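Local coordinates for protein Asp/Glu-specific dipeptidyl-peptidase (Flavobacterium psychrophilum, PDB 5JXF) that removes dipeptides from the N-terminus of oligopeptides as a serine peptidase of family S46, with strict specificity for aspartate or glutamate at the P1 position, at residues P79-G84 and I96-H101; L131-L136 and S239-Y244; D105-H110 and V209-A214. All coordinates share one frame; numbering follows the deposited sequence.

Contact 1 (P79-G84 and I96-H101); sequences PHFNGG and ILTNHH. With ARG (arginine), chain E.
The phenyl ring of F81 bridges I96 and T98, two residues of strand 95-98 whose side chains rise from the same side of the strand. At one corner of the ring, I96 brings its CD1 in near the ring plane, 3.9 Å from CE1 of F81. T98 takes a face instead: its CG2 sits 4.3 Å from the centroid of the F81 ring and 12° off the ring normal, a CH-pi contact over the middle of the ring. F81 can reach both because its CG stands anti to the backbone N (chi1 -171°), which carries the ring off strand 80-81 toward its partners. This is the dense part of the contact, and all three residues are buried. F241 adds an edge-to-face ring contact from strand 239-245. Threonine suits its place twice over, since the methyl serves the ring while OG1 is hydrogen-bonded to the carbonyl of T86.

The exposed turn N82-G84 is looser. G83 has a positive phi, easily borne without a side chain; N82 has one too, which asparagine tolerates better than most residues. H101 is the partly exposed, substrate-facing end. One face of its imidazole packs against CB of N99; over the opposite face lies the bound arginine, its CB 3.5 Å from CE1 of H101. The chemistry thus divides: apolar packing joins strand 80-81 to strand 95-98, whereas polar bonds, from NE2 to S662 and from ND1 to D237, probably hold the imidazole of H101, three residues beyond the strand, consistent with a charge-relay triad.

Contact 2 (L131-L136 and S239-Y244); sequences LPNENL and SMFRVY
F241 is met at its CE2 corner by two side chains of the loop 131-136, one polar and one apolar. The amide of N133 comes to the ring's edge, near its plane, with ND2 3.7 Å from CE2 of F241; the amide and ring planes stand 59° apart, so the two groups neither stack nor lie flush. L136 approaches the same corner, its CD2 3.8 Å from CE2 of F241, and the two side chains meet at a slant. Leucine suits a buried place beside an aromatic ring, and a chi1 of 175° turns its CG away from its own backbone N, extending the branched end toward F241.

The next shell fixes these groups. N133 and L136 are the ends of a type II beta turn, whose exposed third residue, N135, has the positive phi expected there. The amide of N133 is held at both ends: OD1 is hydrogen-bonded to NE2 of H110, and ND2 gives its hydrogen bond to the carbonyl of V209, so the ring is a neighbour of the amide and not its polar partner. F241 itself is set by its strand, which pairs with strand 95-98 through I96, while V209 of strand 197-214 packs on its side chain. Cutting F241 back to an alanine is likely to open a gap between the loop and the sheet, leaving L136 CD2 and the N133 amide without their aromatic neighbour.

Chemically, the contact itself is van der Waals packing, with the asparagine's hydrogen bonds directed elsewhere; apolar fit and a polar grip from neighbouring segments together place the loop against the sheet.

Contact 3 (D105-H110 and V209-A214); sequences DAIQNH and VRLVGA
A single side chain, that of I107, makes both close contacts of this helix-to-strand packing, and it meets the strand on the two sides of an irregularity. Its CD1 lies 3.7 Å from CB of A214, while CG1 is a looser 4.2 Å from CD2 of L211. Between those two residues come V212 and G213, which both face M240 of strand 239-245 and form a classic beta bulge. The side chains of L211 and A214 nevertheless both point to the helix.

I107 does not aim its CB straight at the strand; the longer branch makes up the difference. With CG1 anti to the carbonyl carbon (chi1 -66°) and the chain extended beyond it, CD1 is delivered to the methyl of A214. Residue size follows from this: alanine offers a small surface where the isoleucine tip comes close, and the longer leucine side chain reaches the stem of the isoleucine with its CD2. Y117 and L118 of helix 117-120 also pack on I107, continuing the buried apolar cluster.

At the helix end, H110 leaves helical geometry after its N has bonded to the carbonyl of A106 at 3.1 Å. Its side chain packs on L131 of the neighbouring loop. The arrangement is a helix packed on a face of the antiparallel sheet; this helix leads on from H101, the charge-relay histidine by similarity, which follows a strand closely, as in chymotrypsin-like serine peptidases.

How the contacts relate
Each of the three contacts has a strand in one antiparallel sheet, in which strand 239-245 pairs with strand 95-98 of contact 1 on one side and strand 197-214 of contact 3 on the other. The backbone bond from I96 N to F241 O is 2.8 Å, and that from M240 N to G213 O is 2.7 Å. Contacts 2 and 3 lie closest, their centres about 7 Å apart. Helix 100-109 links contacts 1 and 3: H100 NE2 packs 3.8 Å from I107 CD1. Contact 1 supplies H101 to the substrate site, whereas the side chain of F241 in contact 2 is about 14 Å from the bound arginine and that of I107 in contact 3 about 11 Å.

Contact 1 (P79-G84 and I96-H101)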
loop_
_atom_site.group_PDB
_atom_site.type_symbol
_atom_site.label_atom_id
_atom_site.label_comp_id
_atom_site.label_asym_id
_atom_site.label_seq_id
_atom_site.Cartn_x
_atom_site.Cartn_y
_atom_site.Cartn_z
ATOM N N PRO A 79 -27.465 -18.130 -15.723
ATOM C CA PRO A 79 -28.660 -17.704 -14.990
ATOM C C PRO A 79 -28.384 -16.668 -13.885
ATOM O O PRO A 79 -27.253 -16.528 -13.365
ATOM C CB PRO A 79 -29.173 -19.011 -14.385
ATOM C CG PRO A 79 -27.906 -19.837 -14.172
ATOM C CD PRO A 79 -26.977 -19.460 -15.300
ATOM N N HIS A 80 -29.445 -15.945 -13.553
ATOM C CA HIS A 80 -29.507 -15.031 -12.424
ATOM C C HIS A 80 -29.455 -15.850 -11.145
ATOM O O HIS A 80 -30.257 -16.766 -10.973
ATOM C CB HIS A 80 -30.811 -14.226 -12.482
ATOM C CG HIS A 80 -30.723 -12.831 -11.987
ATOM N ND1 HIS A 80 -29.738 -12.396 -11.106
ATOM C CD2 HIS A 80 -31.504 -11.752 -12.207
ATOM C CE1 HIS A 80 -29.913 -11.125 -10.846
ATOM N NE2 HIS A 80 -30.991 -10.705 -11.495
ATOM N N PHE A 81 -28.547 -15.509 -10.235
ATOM C CA PHE A 81 -28.394 -16.264 -8.991
ATOM C C PHE A 81 -29.029 -15.521 -7.817
ATOM O O PHE A 81 -28.503 -14.524 -7.331
ATOM C CB PHE A 81 -26.904 -16.543 -8.706
ATOM C CG PHE A 81 -26.671 -17.497 -7.568
ATOM C CD1 PHE A 81 -26.601 -18.856 -7.800
ATOM C CD2 PHE A 81 -26.517 -17.031 -6.270
ATOM C CE1 PHE A 81 -26.378 -19.751 -6.756
ATOM C CE2 PHE A 81 -26.289 -17.916 -5.221
ATOM C CZ PHE A 81 -26.232 -19.279 -5.466
ATOM N N ASN A 82 -30.181 -16.015 -7.386
ATOM C CA ASN A 82 -30.990 -15.388 -6.347
ATOM C C ASN A 82 -31.312 -13.922 -6.567
ATOM O O ASN A 82 -31.510 -13.199 -5.603
ATOM C CB ASN A 82 -30.315 -15.541 -4.992
ATOM C CG ASN A 82 -31.319 -15.685 -3.867
ATOM O OD1 ASN A 82 -32.471 -16.087 -4.094
ATOM N ND2 ASN A 82 -30.897 -15.368 -2.648
ATOM N N GLY A 83 -31.360 -13.479 -7.821
ATOM C CA GLY A 83 -31.699 -12.091 -8.124
ATOM C C GLY A 83 -30.702 -10.983 -7.757
ATOM O O GLY A 83 -30.983 -9.801 -7.954
ATOM N N GLY A 84 -29.527 -11.340 -7.249
ATOM C CA GLY A 84 -28.540 -10.328 -6.894
ATOM C C GLY A 84 -27.151 -10.594 -7.464
ATOM O O GLY A 84 -26.301 -9.710 -7.479
ATOM N N ILE A 96 -23.537 -25.456 -11.323
ATOM C CA ILE A 96 -23.310 -24.033 -11.578
ATOM C C ILE A 96 -22.209 -23.467 -10.695
ATOM O O ILE A 96 -22.001 -23.885 -9.544
ATOM C CB ILE A 96 -24.572 -23.143 -11.372
ATOM C CG1 ILE A 96 -25.049 -23.179 -9.927
ATOM C CG2 ILE A 96 -25.709 -23.544 -12.331
ATOM C CD1 ILE A 96 -26.257 -22.322 -9.703
ATOM N N LEU A 97 -21.535 -22.475 -11.247
ATOM C CA LEU A 97 -20.395 -21.863 -10.592
ATOM C C LEU A 97 -20.739 -20.409 -10.290
ATOM O O LEU A 97 -21.339 -19.732 -11.118
ATOM C CB LEU A 97 -19.149 -21.979 -11.482
ATOM C CG LEU A 97 -17.889 -21.269 -10.968
ATOM C CD1 LEU A 97 -17.352 -22.031 -9.759
ATOM C CD2 LEU A 97 -16.840 -21.190 -12.083
ATOM N N THR A 98 -20.408 -19.950 -9.091
ATOM C CA THR A 98 -20.577 -18.541 -8.757
ATOM C C THR A 98 -19.459 -18.106 -7.764
ATOM O O THR A 98 -18.481 -18.834 -7.580
ATOM C CB THR A 98 -22.001 -18.256 -8.179
ATOM O OG1 THR A 98 -22.224 -16.843 -8.121
ATOM C CG2 THR A 98 -22.186 -18.851 -6.780
ATOM N N ASN A 99 -19.579 -16.926 -7.169
ATOM C CA ASN A 99 -18.576 -16.450 -6.170
ATOM C C ASN A 99 -18.779 -17.061 -4.803
ATOM O O ASN A 99 -19.890 -17.457 -4.451
ATOM C CB ASN A 99 -18.623 -14.924 -5.977
ATOM C CG ASN A 99 -18.079 -14.164 -7.150
ATOM O OD1 ASN A 99 -18.341 -12.969 -7.306
ATOM N ND2 ASN A 99 -17.308 -14.843 -7.979
ATOM N N HIS A 100 -17.725 -17.075 -4.001
ATOM C CA HIS A 100 -17.860 -17.453 -2.604
ATOM C C HIS A 100 -18.745 -16.470 -1.827
ATOM O O HIS A 100 -19.541 -16.875 -0.976
ATOM C CB HIS A 100 -16.474 -17.572 -1.946
ATOM C CG HIS A 100 -16.520 -18.033 -0.523
ATOM N ND1 HIS A 100 -16.387 -17.171 0.544
ATOM C CD2 HIS A 100 -16.702 -19.264 0.008
ATOM C CE1 HIS A 100 -16.460 -17.853 1.671
ATOM N NE2 HIS A 100 -16.662 -19.125 1.374
ATOM N N HIS A 101 -18.646 -15.181 -2.115
ATOM C CA HIS A 101 -19.489 -14.265 -1.361
ATOM C C HIS A 101 -20.957 -14.263 -1.868
ATOM O O HIS A 101 -21.835 -13.800 -1.157
ATOM C CB HIS A 101 -18.902 -12.848 -1.340
ATOM C CG HIS A 101 -19.025 -12.093 -2.629
ATOM N ND1 HIS A 101 -17.972 -11.953 -3.509
ATOM C CD2 HIS A 101 -20.054 -11.392 -3.159
ATOM C CE1 HIS A 101 -18.353 -11.216 -4.538
ATOM N NE2 HIS A 101 -19.615 -10.868 -4.352
HETATM N N ARG E . -16.203 -6.463 -3.434
HETATM C CA ARG E . -17.014 -7.594 -3.860
HETATM C C ARG E . -18.255 -7.058 -4.582
HETATM O O ARG E . -19.005 -6.268 -4.017
HETATM C CB ARG E . -17.400 -8.471 -2.663
HETATM C CG ARG E . -16.214 -9.159 -1.970
HETATM C CD ARG E . -16.656 -9.939 -0.730
HETATM N NE ARG E . -17.313 -9.074 0.247
HETATM C CZ ARG E . -16.683 -8.452 1.247
HETATM N NH1 ARG E . -15.369 -8.607 1.415
HETATM N NH2 ARG E . -17.365 -7.678 2.089
#

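Contact 2 (L131-L136 and S239-Y244)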
loop_
_atom_site.group_PDB
_atom_site.type_symbol
_atom_site.label_atom_id
_atom_site.label_comp_id
_atom_site.label_asym_id
_atom_site.label_seq_id
_atom_site.Cartn_x
_atom_site.Cartn_y
_atom_site.Cartn_z
ATOM N N LEU A 131 -26.589 -29.729 -0.109
ATOM C CA LEU A 131 -27.460 -29.131 0.893
ATOM C C LEU A 131 -28.536 -28.233 0.280
ATOM O O LEU A 131 -28.249 -27.219 -0.352
ATOM C CB LEU A 131 -26.645 -28.333 1.916
ATOM C CG LEU A 131 -25.418 -28.989 2.550
ATOM C CD1 LEU A 131 -24.829 -28.073 3.612
ATOM C CD2 LEU A 131 -25.757 -30.350 3.135
ATOM N N PRO A 132 -29.794 -28.618 0.476
ATOM C CA PRO A 132 -30.969 -27.838 0.072
ATOM C C PRO A 132 -30.945 -26.427 0.641
ATOM O O PRO A 132 -30.542 -26.235 1.789
ATOM C CB PRO A 132 -32.130 -28.633 0.667
ATOM C CG PRO A 132 -31.625 -30.034 0.715
ATOM C CD PRO A 132 -30.164 -29.922 1.048
ATOM N N ASN A 133 -31.373 -25.450 -0.144
ATOM C CA ASN A 133 -31.415 -24.088 0.345
ATOM C C ASN A 133 -32.799 -23.465 0.218
ATOM O O ASN A 133 -33.262 -23.195 -0.886
ATOM C CB ASN A 133 -30.378 -23.246 -0.393
ATOM C CG ASN A 133 -28.966 -23.764 -0.181
ATOM O OD1 ASN A 133 -28.463 -23.733 0.933
ATOM N ND2 ASN A 133 -28.321 -24.233 -1.244
ATOM N N GLU A 134 -33.466 -23.238 1.345
ATOM C CA GLU A 134 -34.754 -22.563 1.290
ATOM C C GLU A 134 -34.544 -21.132 0.822
ATOM O O GLU A 134 -33.563 -20.480 1.204
ATOM C CB GLU A 134 -35.467 -22.583 2.642
ATOM C CG GLU A 134 -35.705 -23.972 3.191
ATOM C CD GLU A 134 -36.917 -24.038 4.105
ATOM O OE1 GLU A 134 -37.878 -23.267 3.889
ATOM O OE2 GLU A 134 -36.905 -24.858 5.047
ATOM N N ASN A 135 -35.451 -20.680 -0.039
ATOM C CA ASN A 135 -35.477 -19.306 -0.517
ATOM C C ASN A 135 -34.284 -18.956 -1.388
ATOM O O ASN A 135 -33.816 -17.820 -1.385
ATOM C CB ASN A 135 -35.552 -18.337 0.663
ATOM C CG ASN A 135 -36.635 -18.711 1.641
ATOM O OD1 ASN A 135 -37.704 -19.183 1.248
ATOM N ND2 ASN A 135 -36.360 -18.527 2.927
ATOM N N LEU A 136 -33.781 -19.937 -2.122
ATOM C CA LEU A 136 -32.715 -19.684 -3.079
ATOM C C LEU A 136 -33.214 -20.080 -4.448
ATOM O O LEU A 136 -33.519 -21.241 -4.684
ATOM C CB LEU A 136 -31.438 -20.463 -2.725
ATOM C CG LEU A 136 -30.263 -20.388 -3.706
ATOM C CD1 LEU A 136 -29.801 -18.959 -3.925
ATOM C CD2 LEU A 136 -29.084 -21.233 -3.205
ATOM N N SER A 239 -17.881 -20.545 -5.336
ATOM C CA SER A 239 -18.609 -21.646 -4.703
ATOM C C SER A 239 -19.456 -22.343 -5.774
ATOM O O SER A 239 -19.673 -21.795 -6.848
ATOM C CB SER A 239 -19.476 -21.154 -3.543
ATOM O OG SER A 239 -20.414 -20.184 -3.980
ATOM N N MET A 240 -19.891 -23.561 -5.491
ATOM C CA MET A 240 -20.592 -24.361 -6.486
ATOM C C MET A 240 -21.936 -24.828 -5.980
ATOM O O MET A 240 -22.080 -25.243 -4.834
ATOM C CB MET A 240 -19.756 -25.560 -6.911
ATOM C CG MET A 240 -18.508 -25.169 -7.691
ATOM S SD MET A 240 -17.600 -26.570 -8.355
ATOM C CE MET A 240 -16.383 -25.748 -9.390
ATOM N N PHE A 241 -22.921 -24.742 -6.861
ATOM C CA PHE A 241 -24.278 -25.158 -6.542
ATOM C C PHE A 241 -24.753 -26.094 -7.638
ATOM O O PHE A 241 -24.079 -26.215 -8.666
ATOM C CB PHE A 241 -25.186 -23.936 -6.421
ATOM C CG PHE A 241 -24.944 -23.120 -5.176
ATOM C CD1 PHE A 241 -23.881 -22.227 -5.104
ATOM C CD2 PHE A 241 -25.772 -23.258 -4.067
ATOM C CE1 PHE A 241 -23.668 -21.486 -3.963
ATOM C CE2 PHE A 241 -25.566 -22.513 -2.924
ATOM C CZ PHE A 241 -24.514 -21.628 -2.873
ATOM N N ARG A 242 -25.888 -26.770 -7.435
ATOM C CA ARG A 242 -26.444 -27.597 -8.505
ATOM C C ARG A 242 -27.942 -27.334 -8.649
ATOM O O ARG A 242 -28.669 -27.368 -7.667
ATOM C CB ARG A 242 -26.203 -29.088 -8.268
ATOM C CG ARG A 242 -26.699 -29.945 -9.441
ATOM C CD ARG A 242 -26.671 -31.421 -9.149
ATOM N NE ARG A 242 -25.383 -31.830 -8.600
ATOM C CZ ARG A 242 -24.297 -32.036 -9.337
ATOM N NH1 ARG A 242 -24.348 -31.858 -10.654
ATOM N NH2 ARG A 242 -23.161 -32.403 -8.754
ATOM N N VAL A 243 -28.381 -27.041 -9.866
ATOM C CA VAL A 243 -29.781 -26.722 -10.101
ATOM C C VAL A 243 -30.545 -28.053 -10.227
ATOM O O VAL A 243 -30.094 -28.971 -10.897
ATOM C CB VAL A 243 -29.973 -25.868 -11.366
ATOM C CG1 VAL A 243 -31.476 -25.538 -11.591
ATOM C CG2 VAL A 243 -29.149 -24.599 -11.296
ATOM N N TYR A 244 -31.677 -28.164 -9.551
ATOM C CA TYR A 244 -32.485 -29.385 -9.612
ATOM C C TYR A 244 -33.829 -29.089 -10.259
ATOM O O TYR A 244 -34.330 -27.959 -10.158
ATOM C CB TYR A 244 -32.688 -29.967 -8.216
ATOM C CG TYR A 244 -31.527 -30.802 -7.735
ATOM C CD1 TYR A 244 -30.345 -30.206 -7.279
ATOM C CD2 TYR A 244 -31.615 -32.186 -7.730
ATOM C CE1 TYR A 244 -29.291 -30.983 -6.843
ATOM C CE2 TYR A 244 -30.571 -32.966 -7.306
ATOM C CZ TYR A 244 -29.411 -32.367 -6.861
ATOM O OH TYR A 244 -28.387 -33.173 -6.444
#

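Contact 3 (D105-H110 and V209-A214)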
loop_
_atom_site.group_PDB
_atom_site.type_symbol
_atom_site.label_atom_id
_atom_site.label_comp_id
_atom_site.label_asym_id
_atom_site.label_seq_id
_atom_site.Cartn_x
_atom_site.Cartn_y
_atom_site.Cartn_z
ATOM N N ASP A 105 -24.068 -16.330 2.068
ATOM C CA ASP A 105 -25.255 -16.338 2.911
ATOM C C ASP A 105 -25.785 -17.765 3.089
ATOM O O ASP A 105 -26.188 -18.146 4.188
ATOM C CB ASP A 105 -26.342 -15.426 2.330
ATOM C CG ASP A 105 -27.540 -15.284 3.257
ATOM O OD1 ASP A 105 -27.365 -14.704 4.356
ATOM O OD2 ASP A 105 -28.648 -15.747 2.899
ATOM N N ALA A 106 -25.755 -18.552 2.016
ATOM C CA ALA A 106 -26.085 -19.974 2.092
ATOM C C ALA A 106 -25.084 -20.768 2.953
ATOM O O ALA A 106 -25.465 -21.635 3.738
ATOM C CB ALA A 106 -26.154 -20.565 0.695
ATOM N N ILE A 107 -23.798 -20.492 2.800
ATOM C CA ILE A 107 -22.807 -21.171 3.628
ATOM C C ILE A 107 -22.979 -20.828 5.115
ATOM O O ILE A 107 -22.992 -21.729 5.966
ATOM C CB ILE A 107 -21.375 -20.829 3.176
ATOM C CG1 ILE A 107 -21.129 -21.400 1.787
ATOM C CG2 ILE A 107 -20.363 -21.402 4.144
ATOM C CD1 ILE A 107 -20.173 -20.606 0.983
ATOM N N GLN A 108 -23.118 -19.533 5.422
ATOM C CA GLN A 108 -23.290 -19.083 6.810
ATOM C C GLN A 108 -24.540 -19.690 7.378
ATOM O O GLN A 108 -24.591 -20.061 8.549
ATOM C CB GLN A 108 -23.386 -17.553 6.911
ATOM C CG GLN A 108 -23.516 -17.013 8.353
ATOM C CD GLN A 108 -24.966 -16.814 8.819
ATOM O OE1 GLN A 108 -25.914 -16.863 8.023
ATOM N NE2 GLN A 108 -25.137 -16.576 10.117
ATOM N N ASN A 109 -25.561 -19.778 6.530
ATOM C CA ASN A 109 -26.826 -20.331 6.962
ATOM C C ASN A 109 -26.685 -21.811 7.342
ATOM O O ASN A 109 -27.355 -22.230 8.287
ATOM C CB ASN A 109 -27.914 -20.150 5.899
ATOM C CG ASN A 109 -29.294 -20.539 6.413
ATOM O OD1 ASN A 109 -29.691 -20.160 7.522
ATOM N ND2 ASN A 109 -30.034 -21.292 5.607
ATOM N N HIS A 110 -25.840 -22.622 6.681
ATOM C CA HIS A 110 -25.750 -23.961 7.273
ATOM C C HIS A 110 -24.495 -24.122 8.132
ATOM O O HIS A 110 -24.070 -25.246 8.383
ATOM C CB HIS A 110 -25.786 -25.147 6.283
ATOM C CG HIS A 110 -26.805 -25.026 5.187
ATOM N ND1 HIS A 110 -27.492 -26.130 4.713
ATOM C CD2 HIS A 110 -27.059 -24.039 4.320
ATOM C CE1 HIS A 110 -28.253 -25.763 3.698
ATOM N NE2 HIS A 110 -27.965 -24.514 3.390
ATOM N N VAL A 209 -32.208 -25.284 -5.512
ATOM C CA VAL A 209 -30.770 -25.123 -5.770
ATOM C C VAL A 209 -29.943 -25.479 -4.528
ATOM O O VAL A 209 -30.036 -24.821 -3.492
ATOM C CB VAL A 209 -30.463 -23.685 -6.219
ATOM C CG1 VAL A 209 -28.947 -23.464 -6.421
ATOM C CG2 VAL A 209 -31.264 -23.359 -7.489
ATOM N N ARG A 210 -29.143 -26.533 -4.639
ATOM C CA ARG A 210 -28.435 -27.096 -3.485
ATOM C C ARG A 210 -26.936 -26.781 -3.519
ATOM O O ARG A 210 -26.352 -26.691 -4.589
ATOM C CB ARG A 210 -28.640 -28.607 -3.425
ATOM C CG ARG A 210 -30.107 -29.005 -3.492
ATOM C CD ARG A 210 -30.302 -30.503 -3.515
ATOM N NE ARG A 210 -31.703 -30.791 -3.811
ATOM C CZ ARG A 210 -32.204 -32.002 -4.010
ATOM N NH1 ARG A 210 -31.424 -33.062 -3.939
ATOM N NH2 ARG A 210 -33.494 -32.148 -4.284
ATOM N N LEU A 211 -26.345 -26.605 -2.338
ATOM C CA LEU A 211 -24.911 -26.321 -2.197
ATOM C C LEU A 211 -24.065 -27.545 -2.500
ATOM O O LEU A 211 -24.275 -28.616 -1.916
ATOM C CB LEU A 211 -24.591 -25.821 -0.786
ATOM C CG LEU A 211 -23.106 -25.567 -0.453
ATOM C CD1 LEU A 211 -22.459 -24.565 -1.415
ATOM C CD2 LEU A 211 -22.947 -25.104 0.988
ATOM N N VAL A 212 -23.096 -27.380 -3.398
ATOM C CA VAL A 212 -22.249 -28.494 -3.836
ATOM C C VAL A 212 -20.812 -28.384 -3.316
ATOM O O VAL A 212 -20.236 -29.370 -2.862
ATOM C CB VAL A 212 -22.219 -28.593 -5.379
ATOM C CG1 VAL A 212 -21.133 -29.553 -5.864
ATOM C CG2 VAL A 212 -23.613 -28.996 -5.915
ATOM N N GLY A 213 -20.238 -27.186 -3.380
ATOM C CA GLY A 213 -18.871 -26.991 -2.939
ATOM C C GLY A 213 -18.521 -25.556 -2.579
ATOM O O GLY A 213 -19.001 -24.601 -3.204
ATOM N N ALA A 214 -17.688 -25.402 -1.555
ATOM C CA ALA A 214 -17.110 -24.098 -1.240
ATOM C C ALA A 214 -15.773 -24.259 -0.538
ATOM O O ALA A 214 -15.630 -25.114 0.328
ATOM C CB ALA A 214 -18.049 -23.281 -0.380
#